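Local coordinates for protein cortical-lytic enzyme (Clostridium perfringens, PDB 5JIP) that probably acts as a muramidase of glycoside hydrolase family 25, cutting the peptidoglycan of the spore cortex during germination, at residues Leu82-Ile93 / Trp130-Lys141. Sequence-based numbering, arbitrary orientation.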
# COMPACT_ATOMS: atom_id res chain seq x y z
N LEU A 82 20.73 10.20 -24.34
CA LEU A 82 20.18 9.54 -23.16
C LEU A 82 21.21 8.66 -22.45
O LEU A 82 21.03 8.36 -21.27
CB LEU A 82 18.94 8.73 -23.54
CG LEU A 82 17.73 9.54 -24.00
CD1 LEU A 82 16.63 8.58 -24.41
CD2 LEU A 82 17.21 10.51 -22.92
N ASP A 83 22.30 8.28 -23.13
CA ASP A 83 23.36 7.54 -22.45
C ASP A 83 23.92 8.32 -21.28
O ASP A 83 24.42 7.72 -20.33
CB ASP A 83 24.52 7.20 -23.39
CG ASP A 83 24.14 6.22 -24.47
OD1 ASP A 83 23.13 5.50 -24.27
OD2 ASP A 83 24.84 6.16 -25.50
N SER A 84 23.90 9.66 -21.34
CA SER A 84 24.44 10.44 -20.24
C SER A 84 23.56 10.37 -19.00
O SER A 84 24.05 10.59 -17.88
CB SER A 84 24.63 11.91 -20.65
OG SER A 84 23.41 12.55 -20.91
N ALA A 85 22.27 10.03 -19.17
CA ALA A 85 21.42 9.83 -18.00
C ALA A 85 21.80 8.55 -17.27
O ALA A 85 21.81 8.52 -16.03
CB ALA A 85 19.95 9.81 -18.41
N VAL A 86 22.12 7.50 -18.03
CA VAL A 86 22.58 6.26 -17.43
C VAL A 86 23.93 6.47 -16.75
O VAL A 86 24.16 5.99 -15.64
CB VAL A 86 22.66 5.15 -18.50
CG1 VAL A 86 23.23 3.87 -17.93
CG2 VAL A 86 21.31 4.90 -19.09
N ILE A 87 24.84 7.18 -17.41
CA ILE A 87 26.16 7.43 -16.82
C ILE A 87 26.03 8.20 -15.52
O ILE A 87 26.67 7.86 -14.51
CB ILE A 87 27.06 8.17 -17.81
CG1 ILE A 87 27.45 7.23 -18.94
CG2 ILE A 87 28.29 8.77 -17.10
CD1 ILE A 87 28.00 7.96 -20.14
N GLN A 88 25.24 9.27 -15.52
CA GLN A 88 25.12 10.07 -14.31
C GLN A 88 24.42 9.30 -13.22
O GLN A 88 24.82 9.38 -12.05
CB GLN A 88 24.41 11.38 -14.60
CG GLN A 88 25.34 12.37 -15.31
CD GLN A 88 24.66 13.64 -15.71
OE1 GLN A 88 23.99 14.30 -14.90
NE2 GLN A 88 24.84 14.01 -16.97
N ALA A 89 23.39 8.51 -13.56
CA ALA A 89 22.76 7.69 -12.54
C ALA A 89 23.75 6.70 -11.94
O ALA A 89 23.80 6.52 -10.71
CB ALA A 89 21.55 6.94 -13.10
N ASP A 90 24.56 6.05 -12.78
CA ASP A 90 25.54 5.12 -12.24
C ASP A 90 26.57 5.83 -11.37
O ASP A 90 27.01 5.28 -10.36
CB ASP A 90 26.25 4.37 -13.37
CG ASP A 90 25.39 3.28 -14.00
OD1 ASP A 90 24.30 2.95 -13.48
OD2 ASP A 90 25.81 2.73 -15.02
N GLN A 91 26.97 7.05 -11.75
CA GLN A 91 27.95 7.79 -10.96
C GLN A 91 27.38 8.18 -9.61
O GLN A 91 28.06 8.08 -8.58
CB GLN A 91 28.39 9.04 -11.72
CG GLN A 91 29.27 8.77 -12.94
CD GLN A 91 29.42 9.99 -13.86
OE1 GLN A 91 28.54 10.85 -13.90
NE2 GLN A 91 30.51 10.05 -14.59
N PHE A 92 26.13 8.64 -9.60
CA PHE A 92 25.44 8.99 -8.36
C PHE A 92 25.34 7.79 -7.42
O PHE A 92 25.62 7.90 -6.22
CB PHE A 92 24.07 9.56 -8.74
CG PHE A 92 23.25 10.09 -7.59
CD1 PHE A 92 23.84 10.74 -6.50
CD2 PHE A 92 21.87 9.95 -7.61
CE1 PHE A 92 23.05 11.24 -5.48
CE2 PHE A 92 21.09 10.45 -6.59
CZ PHE A 92 21.67 11.09 -5.52
N ILE A 93 24.96 6.64 -7.97
CA ILE A 93 24.86 5.40 -7.20
C ILE A 93 26.19 5.09 -6.52
O ILE A 93 26.24 4.67 -5.37
CB ILE A 93 24.41 4.25 -8.12
CG1 ILE A 93 22.94 4.43 -8.47
CG2 ILE A 93 24.65 2.87 -7.47
CD1 ILE A 93 22.48 3.56 -9.63
N TRP A 130 15.15 12.47 -20.59
CA TRP A 130 16.43 12.33 -19.90
C TRP A 130 16.23 12.04 -18.41
O TRP A 130 16.84 11.12 -17.86
CB TRP A 130 17.27 13.59 -20.11
CG TRP A 130 18.66 13.44 -19.62
CD1 TRP A 130 19.77 13.10 -20.36
CD2 TRP A 130 19.11 13.60 -18.27
NE1 TRP A 130 20.87 13.04 -19.55
CE2 TRP A 130 20.50 13.34 -18.27
CE3 TRP A 130 18.48 13.93 -17.07
CZ2 TRP A 130 21.27 13.44 -17.09
CZ3 TRP A 130 19.24 14.01 -15.92
CH2 TRP A 130 20.63 13.77 -15.94
N ILE A 131 15.35 12.80 -17.76
CA ILE A 131 15.04 12.55 -16.35
C ILE A 131 14.49 11.15 -16.16
O ILE A 131 14.90 10.41 -15.26
CB ILE A 131 14.05 13.61 -15.85
CG1 ILE A 131 14.68 14.98 -15.95
CG2 ILE A 131 13.55 13.25 -14.44
CD1 ILE A 131 13.70 16.09 -15.67
N ASP A 132 13.54 10.77 -17.01
CA ASP A 132 12.88 9.47 -16.92
C ASP A 132 13.88 8.33 -17.08
O ASP A 132 13.78 7.30 -16.42
CB ASP A 132 11.80 9.43 -18.00
CG ASP A 132 10.69 8.43 -17.70
OD1 ASP A 132 10.49 8.04 -16.54
OD2 ASP A 132 10.00 8.06 -18.67
N ARG A 133 14.87 8.50 -17.97
CA ARG A 133 15.88 7.47 -18.14
C ARG A 133 16.76 7.38 -16.90
O ARG A 133 17.12 6.27 -16.47
CB ARG A 133 16.74 7.78 -19.37
CG ARG A 133 17.97 6.89 -19.53
CD ARG A 133 17.61 5.42 -19.76
NE ARG A 133 16.78 5.27 -20.96
CZ ARG A 133 17.25 5.05 -22.18
NH1 ARG A 133 16.40 4.93 -23.20
NH2 ARG A 133 18.56 4.95 -22.40
N PHE A 134 17.14 8.53 -16.35
CA PHE A 134 17.90 8.55 -15.10
C PHE A 134 17.12 7.83 -14.01
O PHE A 134 17.65 6.94 -13.34
CB PHE A 134 18.19 10.00 -14.72
CG PHE A 134 19.13 10.15 -13.52
CD1 PHE A 134 18.70 9.86 -12.23
CD2 PHE A 134 20.43 10.58 -13.70
CE1 PHE A 134 19.57 10.00 -11.13
CE2 PHE A 134 21.30 10.73 -12.60
CZ PHE A 134 20.87 10.43 -11.32
N ARG A 135 15.84 8.16 -13.87
CA ARG A 135 14.99 7.48 -12.90
C ARG A 135 14.96 5.96 -13.11
O ARG A 135 15.07 5.18 -12.15
CB ARG A 135 13.59 8.08 -12.96
CG ARG A 135 12.56 7.43 -12.04
CD ARG A 135 11.68 6.48 -12.79
NE ARG A 135 10.80 7.21 -13.71
CZ ARG A 135 9.57 7.64 -13.43
NH1 ARG A 135 9.02 7.39 -12.25
NH2 ARG A 135 8.87 8.31 -14.35
N ASP A 136 14.78 5.52 -14.36
CA ASP A 136 14.70 4.08 -14.62
C ASP A 136 15.99 3.37 -14.22
O ASP A 136 15.97 2.30 -13.59
CB ASP A 136 14.39 3.81 -16.11
CG ASP A 136 12.95 4.13 -16.48
OD1 ASP A 136 12.10 4.30 -15.58
OD2 ASP A 136 12.67 4.20 -17.69
N ARG A 137 17.13 3.92 -14.61
CA ARG A 137 18.41 3.33 -14.24
C ARG A 137 18.58 3.33 -12.73
O ARG A 137 18.97 2.32 -12.13
CB ARG A 137 19.55 4.08 -14.90
CG ARG A 137 20.94 3.52 -14.62
CD ARG A 137 21.08 2.14 -15.20
NE ARG A 137 22.48 1.75 -15.28
CZ ARG A 137 22.95 0.79 -16.06
NH1 ARG A 137 22.12 0.10 -16.85
NH2 ARG A 137 24.25 0.53 -16.05
N PHE A 138 18.33 4.48 -12.10
CA PHE A 138 18.58 4.60 -10.67
C PHE A 138 17.77 3.59 -9.87
O PHE A 138 18.31 2.86 -9.02
CB PHE A 138 18.26 6.01 -10.17
CG PHE A 138 18.67 6.20 -8.75
CD1 PHE A 138 19.96 6.59 -8.45
CD2 PHE A 138 17.80 5.88 -7.71
CE1 PHE A 138 20.37 6.72 -7.14
CE2 PHE A 138 18.20 6.01 -6.39
CZ PHE A 138 19.47 6.43 -6.10
N GLU A 139 16.47 3.52 -10.14
CA GLU A 139 15.58 2.65 -9.37
C GLU A 139 15.82 1.17 -9.68
O GLU A 139 15.76 0.33 -8.79
CB GLU A 139 14.13 3.05 -9.64
CG GLU A 139 13.86 4.47 -9.16
CD GLU A 139 12.38 4.83 -9.07
OE1 GLU A 139 11.55 4.18 -9.76
OE2 GLU A 139 12.04 5.78 -8.32
N GLU A 140 16.11 0.85 -10.94
CA GLU A 140 16.41 -0.52 -11.31
C GLU A 140 17.64 -1.02 -10.54
O GLU A 140 17.65 -2.14 -10.02
CB GLU A 140 16.62 -0.56 -12.83
CG GLU A 140 17.05 -1.85 -13.39
CD GLU A 140 18.20 -1.65 -14.34
OE1 GLU A 140 18.11 -0.78 -15.25
OE2 GLU A 140 19.21 -2.35 -14.14
N LYS A 141 18.65 -0.18 -10.41
CA LYS A 141 19.91 -0.58 -9.83
C LYS A 141 19.87 -0.59 -8.30
O LYS A 141 20.57 -1.40 -7.68
CB LYS A 141 21.02 0.35 -10.32
CG LYS A 141 21.40 0.13 -11.78
CD LYS A 141 22.25 -1.11 -11.95
CE LYS A 141 22.58 -1.36 -13.41
NZ LYS A 141 23.42 -2.56 -13.56
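Trp130, Phe134 and Phe138 all carry CG anti to the backbone N (chi1 -171° to -173°), which swings three rings, one helical turn apart, onto Ala85, Ala89 and the Phe92–Ile93 turn of helix 83-100. The pair illustrates how neighbouring outer helices of a TIM-barrel-like glycoside hydrolase fold pack: helices 83-100 and 124-142 follow the parallel strands 70-75 and 111-113, and their segments run at 41° to each other with axes 8.1 Å apart. Small residues on one side let the rings of the other come close. Ala85 CB stands over the five-membered ring of Trp130, 3.6 Å from its centroid, and Ala89 CB sits centrally above the Phe134 ring. The Phe134 side chain is a knob in the hole formed by Ala85, Gln88, Ala89 and Phe92, with Phe92 CD2 at its edge; beyond it, Leu112 of strand 111-113 also touches the ring. Farther along, the Phe92 and Phe138 rings meet obliquely, and Ile93 CG1 packs on Phe138 CD1 at 3.7 Å.

Polar bonds flank this apolar seam. Trp130 NE1 donates in its ring plane to Ser84 OG at 2.9 Å, a hydroxyl also bonded to Asp81 O and Ser79 OG. The Gln88 amide lies against the six-membered edge of the same indole, its OE1 bonded to His74 NE2 and its NE2 to the carbonyl oxygen of Lys77. Along the flank away from the indole, the Arg137 chain kinks after CG and grips the Asp90 carboxylate in a side-on, two-nitrogen salt bridge, one nitrogen to each oxygen. NE reaches OD1 at 2.8 Å, while the NH2 bond to OD2 is less straight. The guanidinium is sandwiched too: Val86 CG1 lies 3.5 Å above one face, and Lys141 CE covers the opposite face over its centre.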